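Local coordinates for protein NreA (Staphylococcus aureus subsp. aureus, PDB 6K2H) that probably senses nitrate through a GAF domain and passes the signal to its partner proteins, here in a form mutated in the nitrate-binding site, at residues D9-F12 with Q13-D17; I133-N136 with D137-Q140; I79-V82 with G83-L86; F122-R125 with D126-L130. The protein carries 1 engineered substitution. All coordinates share one frame; numbering follows the deposited sequence.

Interaction 1. Residues D9-F12 with Q13-D17; sequences DRRF and QETLD
With chi1 of Thr-15 at -59°, its OG1 is anti to the carbonyl carbon and swings back along the helix toward Arg-11 O, while CG2 takes the place anti to the backbone N. The hydroxyl donates to Arg-11 O at 2.7 Å, and Thr-15 N donates to the same oxygen at 3.0 Å. The two donors arrive from opposite faces of the carbonyl plane, so one acceptor in the first turn is gripped twice by one residue. Arg-11, with CG anti to its own N (chi1 165°) and the chain extended to NE, runs alongside Thr-15 and points the same way, its CG lying 4.1 Å from Thr-15 OG1. On another flank of the helix Glu-14 lays CB and CG against Arg-10 O, CG coming within 3.3 Å of that oxygen, which also accepts from Glu-14 N at 2.9 Å. The Arg-10 and Glu-14 charged ends do not meet; Arg-10 NE and Glu-14 OE2 stay 5.4 Å apart, so any attraction between them is probably weak. The first turn is closed by Asp-9 at the N-cap, whose OD1 accepts from Phe-12 N at 3.2 Å. That N-H reaches the oxygen from above the carboxylate plane, 44° out of it, and OD1 also lies in the plane of the Phe-12 ring at its edge. Helix 10-23 rests on the sheet through Phe-12, which touches Ile-30, and Leu-16, which packs on Ala-28 and Ile-30 of strand 27-33 and on Tyr-46 and Ser-48 of strand 42-48; Asp-17 OD1 is hydrogen-bonded to Ser-48 OG.

Interaction 2. Residues I133-N136 with D137-Q140; sequences IFDN and DDIQ
Asp-138 turns its carboxylate back over the start of the helix and closes on Asp-135. Its CB lies 3.5 Å from Asp-135 O and 3.8 Å from Phe-134 CB. The next atom, CG, stands anti to the carbonyl carbon (chi1 -61°) and comes beside Asp-135 N and CB. At the tip, OD2 accepts from Asp-135 N at 2.8 Å in an almost straight bond, 176° at the hydrogen, met on the anti side and somewhat out of the carboxylate plane. The Phe-134 ring crosses this side chain at about a right angle, the ring and carboxylate planes being 78° apart. Ile-139 CD1 fills in beside it at 3.5 Å from Phe-134 CB. Asp-135 OD1 sits 4.5 Å from Asp-138 OD2, a proximity of like charges that the N-H bond and the positive end of the helix dipole probably offset. Behind this turn Phe-134 rests on Leu-106, and Ile-139 on Val-108 and Leu-110 of strand 104-112. The bond from Asp-138 back to the N-H of the N-cap residue Asp-135 is the N3 half of a capping box, the reciprocal bond from the N-cap side chain being absent, at the entry to helix 136-140.

Interaction 3. Residues I79-V82 with G83-L86; sequences IANV and GLAL
Asn-81 and Leu-84 face each other across the first turn of helix 82-85, the amide oxygen of one lying against the backbone and aliphatic chain of the other. Chi1 of -174° places Asn-81 CG anti to the backbone N and beside the carbonyl carbon, turning OD1 to Leu-84 N at 2.9 Å. The N-H lies in the plane of the amide carbonyl, with 151° at the hydrogen, and the same oxygen packs 3.6 Å from Leu-84 CB. The main-chain oxygen of Asn-81 serves the next residue, accepting from Ala-85 N at 3.0 Å, so this one residue receives two successive N-H groups, one through its side chain and one through its backbone.

Next to the polar turn the apolar groups meet. Ile-79 projects CG2 at Ala-85 CB, 3.7 Å away, and sends CD1 to Leu-86 CD1 at 4.0 Å; these two longer side chains cross at about a right angle and touch through their terminal methyls. Val-82 adds CG1 to the same patch, 4.3 Å from Leu-86 CD1, and its O accepts from Leu-86 N at 2.8 Å. Backbone bonds tie Ile-79 to strand 104-112 at Val-105 and Val-82 to Thr-103, just before that strand. The whole is an asparagine N-cap with a small apolar cluster beside it, at the passage from edge strand 77-79 of the GAF-domain sheet into a short helix.

Interaction 4. Residues F122-R125 with D126-L130; sequences FGQR and DGRPL
Gln-124 and Arg-128 form the tight part of this contact, inside the turn after strand 115-124. The Gln-124 chain bends at chi2 (-72°), which brings NE2 to the backbone of Pro-129, where it donates to Pro-129 O at 2.9 Å. That oxygen lies near the amide plane of Gln-124, while the donor stands above the Pro-129 carbonyl plane. The same NE2 sits over one face of the Arg-128 guanidinium, 3.4 Å above it and offset toward the rim, with the amide and guanidinium planes 67° apart. Gln-124 CB packs 3.1 Å from Arg-128 O, and Leu-130 CD2 touches Gln-124 CG at 4.3 Å.

The outer side is looser and exposed. Residues Arg-125 to Arg-128 make a type I' beta turn, closed by Arg-128 N donating to Arg-125 O at 3.1 Å. Asp-126 and Gly-127 occupy its corner with positive phi. The Asp-126 carboxylate does not meet the Arg-125 guanidinium, whose NH1 is 6.5 Å from Asp-126 OD2; Arg-125 instead forms a salt bridge with Glu-100.

Arg-128 likewise finds its ion partner elsewhere, in Asp-26, whose backbone N donates to Gln-124 OE1. The amide of Gln-124 is therefore held at both ends, by a donor and an acceptor, and this fixes which way round it lies; the Arg-128 guanidinium is held by Asp-26 and by a hydrogen bond to Gly-24 O, and makes none to the amide.

Three of the four contacts are helix starts that differ in their capping: interactions 1 and 3 use the side chain of the N-cap residue, interaction 2 a carboxylate reaching back to that residue's N-H. Interaction 4 is a turn after a strand, braced by an amide, its arginines paired with acids elsewhere in the chain. Interactions 1, 2 and 4 lie mostly at the surface, whereas interaction 3 is partly buried. Strand 104-112 backs interactions 2 and 4, whose Phe-134 CD2 and Phe-122 CE2 meet at 4.3 Å. Leu-130 of interaction 4 packs against Ala-80 of interaction 3, while interaction 1 touches none of the others, its centre about 29 Å from that of interaction 3.

Interaction 1. Residues D9-F12 with Q13-D17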
# COMPACT_ATOMS: atom_id res chain seq x y z
N ASP A 9 2.70 6.43 16.82
CA ASP A 9 3.76 7.31 16.30
C ASP A 9 3.22 8.25 15.22
O ASP A 9 3.24 7.95 14.00
CB ASP A 9 4.97 6.54 15.80
CG ASP A 9 6.09 7.46 15.40
OD1 ASP A 9 6.35 7.54 14.19
OD2 ASP A 9 6.70 8.12 16.29
N ARG A 10 2.70 9.36 15.72
CA ARG A 10 2.18 10.45 14.93
C ARG A 10 3.10 10.88 13.77
O ARG A 10 2.61 11.46 12.83
CB ARG A 10 1.92 11.68 15.83
CG ARG A 10 0.62 11.66 16.64
CD ARG A 10 0.12 13.09 16.82
NE ARG A 10 -1.15 13.19 17.55
CZ ARG A 10 -1.30 13.16 18.88
NH1 ARG A 10 -0.25 12.99 19.70
NH2 ARG A 10 -2.52 13.27 19.41
N ARG A 11 4.40 10.63 13.87
CA ARG A 11 5.34 10.97 12.80
C ARG A 11 5.07 10.16 11.54
O ARG A 11 5.11 10.70 10.43
CB ARG A 11 6.79 10.75 13.26
CG ARG A 11 7.86 10.73 12.17
CD ARG A 11 9.25 10.54 12.78
NE ARG A 11 10.23 10.02 11.82
CZ ARG A 11 11.53 9.87 12.06
NH1 ARG A 11 12.33 9.38 11.10
NH2 ARG A 11 12.06 10.19 13.24
N PHE A 12 4.83 8.85 11.71
CA PHE A 12 4.37 8.05 10.55
C PHE A 12 3.10 8.60 9.96
O PHE A 12 3.06 8.70 8.73
CB PHE A 12 4.21 6.58 10.84
CG PHE A 12 5.43 5.80 10.49
CD1 PHE A 12 5.46 4.97 9.38
CD2 PHE A 12 6.59 5.95 11.24
CE1 PHE A 12 6.61 4.28 9.05
CE2 PHE A 12 7.75 5.25 10.92
CZ PHE A 12 7.76 4.42 9.81
N GLN A 13 2.08 8.89 10.77
CA GLN A 13 0.81 9.37 10.21
C GLN A 13 1.00 10.69 9.47
O GLN A 13 0.52 10.88 8.36
CB GLN A 13 -0.25 9.54 11.27
CG GLN A 13 -1.62 9.99 10.80
CD GLN A 13 -2.24 9.00 9.83
OE1 GLN A 13 -2.45 9.30 8.64
NE2 GLN A 13 -2.50 7.79 10.33
N GLU A 14 1.68 11.64 10.10
CA GLU A 14 1.80 12.99 9.53
C GLU A 14 2.64 12.98 8.27
O GLU A 14 2.34 13.72 7.30
CB GLU A 14 2.46 13.96 10.53
CG GLU A 14 1.62 14.35 11.72
CD GLU A 14 2.44 15.06 12.83
OE1 GLU A 14 3.71 15.09 12.79
OE2 GLU A 14 1.80 15.56 13.76
N THR A 15 3.72 12.23 8.30
CA THR A 15 4.57 12.09 7.14
C THR A 15 3.76 11.44 6.02
O THR A 15 3.82 11.86 4.87
CB THR A 15 5.79 11.25 7.42
OG1 THR A 15 6.53 11.86 8.48
CG2 THR A 15 6.65 11.15 6.21
N LEU A 16 2.97 10.42 6.37
CA LEU A 16 2.18 9.76 5.32
C LEU A 16 1.21 10.74 4.73
O LEU A 16 1.07 10.80 3.52
CB LEU A 16 1.47 8.45 5.82
CG LEU A 16 0.69 7.66 4.75
CD1 LEU A 16 1.61 7.08 3.67
CD2 LEU A 16 -0.16 6.57 5.39
N ASP A 17 0.56 11.56 5.54
CA ASP A 17 -0.40 12.51 5.01
C ASP A 17 0.26 13.55 4.10
O ASP A 17 -0.32 13.92 3.05
CB ASP A 17 -1.10 13.28 6.12
CG ASP A 17 -2.07 12.43 6.93
OD1 ASP A 17 -2.69 11.48 6.44
OD2 ASP A 17 -2.31 12.82 8.09

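Interaction 2. Residues I133-N136 with D137-Q140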
# COMPACT_ATOMS: atom_id res chain seq x y z
N ILE A 133 5.94 6.67 -11.40
CA ILE A 133 6.32 5.38 -10.79
C ILE A 133 7.65 5.64 -10.06
O ILE A 133 8.58 6.13 -10.70
CB ILE A 133 6.57 4.39 -11.97
CG1 ILE A 133 5.27 4.25 -12.75
CG2 ILE A 133 7.05 3.02 -11.54
CD1 ILE A 133 4.08 3.84 -11.89
N PHE A 134 7.76 5.34 -8.77
CA PHE A 134 8.98 5.45 -7.99
C PHE A 134 9.73 4.15 -7.82
O PHE A 134 9.14 3.09 -7.63
CB PHE A 134 8.65 5.97 -6.58
CG PHE A 134 7.95 7.27 -6.60
CD1 PHE A 134 8.55 8.34 -7.21
CD2 PHE A 134 6.69 7.43 -6.04
CE1 PHE A 134 7.92 9.58 -7.25
CE2 PHE A 134 6.05 8.66 -6.07
CZ PHE A 134 6.66 9.73 -6.70
N ASP A 135 11.05 4.30 -7.87
CA ASP A 135 12.05 3.27 -7.60
C ASP A 135 12.29 3.16 -6.13
O ASP A 135 11.85 4.01 -5.38
CB ASP A 135 13.42 3.71 -8.18
CG ASP A 135 13.83 2.93 -9.34
OD1 ASP A 135 14.73 3.42 -10.04
OD2 ASP A 135 13.29 1.83 -9.56
N ASN A 136 13.09 2.16 -5.74
CA ASN A 136 13.63 2.07 -4.38
C ASN A 136 14.49 3.26 -4.06
O ASN A 136 14.43 3.80 -2.96
CB ASN A 136 14.50 0.81 -4.20
CG ASN A 136 13.72 -0.49 -4.21
OD1 ASN A 136 12.62 -0.58 -3.68
ND2 ASN A 136 14.33 -1.53 -4.78
N ASP A 137 15.34 3.65 -5.00
CA ASP A 137 16.17 4.85 -4.83
C ASP A 137 15.26 6.08 -4.59
O ASP A 137 15.48 6.86 -3.65
CB ASP A 137 17.14 5.04 -6.02
CG ASP A 137 17.89 3.72 -6.43
OD1 ASP A 137 17.97 2.73 -5.64
OD2 ASP A 137 18.39 3.68 -7.57
N ASP A 138 14.17 6.20 -5.34
CA ASP A 138 13.28 7.38 -5.20
C ASP A 138 12.64 7.42 -3.82
O ASP A 138 12.62 8.46 -3.14
CB ASP A 138 12.19 7.36 -6.26
CG ASP A 138 12.73 7.41 -7.69
OD1 ASP A 138 13.74 8.10 -7.91
OD2 ASP A 138 12.10 6.76 -8.57
N ILE A 139 12.14 6.27 -3.40
CA ILE A 139 11.50 6.20 -2.07
C ILE A 139 12.47 6.48 -0.94
O ILE A 139 12.09 7.10 0.01
CB ILE A 139 10.84 4.85 -1.83
CG1 ILE A 139 9.82 4.56 -2.94
CG2 ILE A 139 10.15 4.81 -0.47
CD1 ILE A 139 8.70 5.55 -3.08
N GLN A 140 13.72 6.05 -1.05
CA GLN A 140 14.75 6.45 -0.06
C GLN A 140 15.05 7.96 -0.03
O GLN A 140 15.46 8.49 1.00
CB GLN A 140 16.07 5.67 -0.22
CG GLN A 140 16.20 4.52 0.77
CD GLN A 140 16.34 4.96 2.24
OE1 GLN A 140 15.91 6.04 2.65
NE2 GLN A 140 16.94 4.08 3.04

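Interaction 3. Residues I79-V82 with G83-L86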
# COMPACT_ATOMS: atom_id res chain seq x y z
N ILE A 79 -0.18 -1.24 -10.72
CA ILE A 79 -1.39 -1.50 -11.49
C ILE A 79 -1.96 -0.20 -12.05
O ILE A 79 -2.55 0.62 -11.31
CB ILE A 79 -2.43 -2.25 -10.64
CG1 ILE A 79 -1.79 -3.45 -9.98
CG2 ILE A 79 -3.66 -2.54 -11.47
CD1 ILE A 79 -2.71 -4.16 -9.03
N ALA A 80 -1.82 0.04 -13.36
CA ALA A 80 -2.11 1.37 -13.90
C ALA A 80 -3.63 1.59 -14.01
O ALA A 80 -4.05 2.71 -14.03
CB ALA A 80 -1.47 1.57 -15.28
N ASN A 81 -4.36 0.48 -14.14
CA ASN A 81 -5.82 0.47 -14.16
C ASN A 81 -6.35 -0.84 -13.62
O ASN A 81 -6.23 -1.89 -14.22
CB ASN A 81 -6.46 0.75 -15.55
CG ASN A 81 -7.98 0.87 -15.44
OD1 ASN A 81 -8.70 -0.11 -15.45
ND2 ASN A 81 -8.42 2.04 -15.01
N VAL A 82 -6.99 -0.74 -12.46
CA VAL A 82 -7.48 -1.89 -11.74
C VAL A 82 -8.60 -2.65 -12.48
O VAL A 82 -8.54 -3.92 -12.51
CB VAL A 82 -7.88 -1.51 -10.26
CG1 VAL A 82 -8.60 -2.68 -9.52
CG2 VAL A 82 -6.68 -1.10 -9.48
N GLY A 83 -9.56 -1.90 -13.04
CA GLY A 83 -10.73 -2.44 -13.74
C GLY A 83 -10.34 -3.33 -14.89
O GLY A 83 -10.91 -4.45 -15.10
N LEU A 84 -9.27 -2.90 -15.57
CA LEU A 84 -8.74 -3.74 -16.67
C LEU A 84 -7.82 -4.86 -16.26
O LEU A 84 -7.94 -5.98 -16.73
CB LEU A 84 -8.05 -2.82 -17.68
CG LEU A 84 -8.96 -1.97 -18.56
CD1 LEU A 84 -8.19 -0.78 -19.14
CD2 LEU A 84 -9.53 -2.82 -19.67
N ALA A 85 -6.85 -4.57 -15.43
CA ALA A 85 -5.83 -5.48 -15.02
C ALA A 85 -6.34 -6.60 -14.18
O ALA A 85 -5.87 -7.73 -14.31
CB ALA A 85 -4.66 -4.80 -14.28
N LEU A 86 -7.29 -6.29 -13.33
CA LEU A 86 -7.71 -7.29 -12.31
C LEU A 86 -9.15 -7.67 -12.47
O LEU A 86 -9.54 -8.87 -12.29
CB LEU A 86 -7.50 -6.74 -10.90
CG LEU A 86 -6.07 -6.45 -10.42
CD1 LEU A 86 -6.13 -6.14 -8.92
CD2 LEU A 86 -5.10 -7.56 -10.73

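Interaction 4. Residues F122-R125 with D126-L130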
# COMPACT_ATOMS: atom_id res chain seq x y z
N PHE A 122 0.46 3.71 -2.73
CA PHE A 122 -0.17 4.95 -3.25
C PHE A 122 -1.33 4.50 -4.11
O PHE A 122 -1.19 3.60 -4.99
CB PHE A 122 0.84 5.76 -4.09
CG PHE A 122 1.94 6.38 -3.27
CD1 PHE A 122 1.66 7.52 -2.52
CD2 PHE A 122 3.23 5.92 -3.34
CE1 PHE A 122 2.68 8.13 -1.79
CE2 PHE A 122 4.26 6.54 -2.63
CZ PHE A 122 3.97 7.65 -1.86
N GLY A 123 -2.49 5.08 -3.88
CA GLY A 123 -3.68 4.73 -4.66
C GLY A 123 -4.45 5.90 -5.26
O GLY A 123 -4.52 6.95 -4.64
N GLN A 124 -4.96 5.73 -6.47
CA GLN A 124 -5.89 6.70 -7.07
C GLN A 124 -7.29 6.17 -7.07
O GLN A 124 -7.51 4.93 -7.17
CB GLN A 124 -5.49 7.04 -8.51
CG GLN A 124 -4.09 7.64 -8.64
CD GLN A 124 -3.96 9.05 -8.13
OE1 GLN A 124 -4.43 9.39 -7.04
NE2 GLN A 124 -3.31 9.91 -8.92
N ARG A 125 -8.24 7.11 -7.07
CA ARG A 125 -9.63 6.79 -7.27
C ARG A 125 -10.13 7.45 -8.55
O ARG A 125 -9.47 8.29 -9.14
CB ARG A 125 -10.46 7.32 -6.09
CG ARG A 125 -10.08 6.59 -4.79
CD ARG A 125 -11.14 6.77 -3.71
NE ARG A 125 -10.57 6.40 -2.42
CZ ARG A 125 -9.92 7.23 -1.60
NH1 ARG A 125 -9.79 8.53 -1.87
NH2 ARG A 125 -9.35 6.71 -0.52
N ASP A 126 -11.29 7.03 -8.98
CA ASP A 126 -12.10 7.74 -10.05
C ASP A 126 -11.38 7.79 -11.37
O ASP A 126 -11.67 8.65 -12.21
CB ASP A 126 -12.52 9.16 -9.63
CG ASP A 126 -13.27 9.17 -8.29
OD1 ASP A 126 -14.29 8.46 -8.23
OD2 ASP A 126 -12.85 9.93 -7.38
N GLY A 127 -10.41 6.87 -11.55
CA GLY A 127 -9.70 6.80 -12.86
C GLY A 127 -8.57 7.76 -13.02
O GLY A 127 -8.03 7.89 -14.14
N ARG A 128 -8.19 8.45 -11.97
CA ARG A 128 -7.06 9.37 -12.03
C ARG A 128 -5.82 8.49 -12.26
O ARG A 128 -5.55 7.53 -11.54
CB ARG A 128 -6.85 10.21 -10.77
CG ARG A 128 -7.90 11.28 -10.49
CD ARG A 128 -7.50 12.16 -9.29
NE ARG A 128 -6.19 12.79 -9.58
CZ ARG A 128 -5.16 12.94 -8.74
NH1 ARG A 128 -3.98 13.44 -9.22
NH2 ARG A 128 -5.24 12.58 -7.47
N PRO A 129 -5.03 8.80 -13.28
CA PRO A 129 -3.77 8.07 -13.47
C PRO A 129 -2.69 8.29 -12.38
O PRO A 129 -2.63 9.36 -11.68
CB PRO A 129 -3.27 8.59 -14.83
CG PRO A 129 -4.51 9.04 -15.52
CD PRO A 129 -5.32 9.70 -14.42
N LEU A 130 -1.83 7.30 -12.26
CA LEU A 130 -0.65 7.39 -11.44
C LEU A 130 0.20 8.55 -11.98
O LEU A 130 0.48 8.54 -13.13
CB LEU A 130 0.15 6.12 -11.55
CG LEU A 130 -0.51 4.83 -11.05
CD1 LEU A 130 0.39 3.64 -11.36
CD2 LEU A 130 -0.85 4.90 -9.57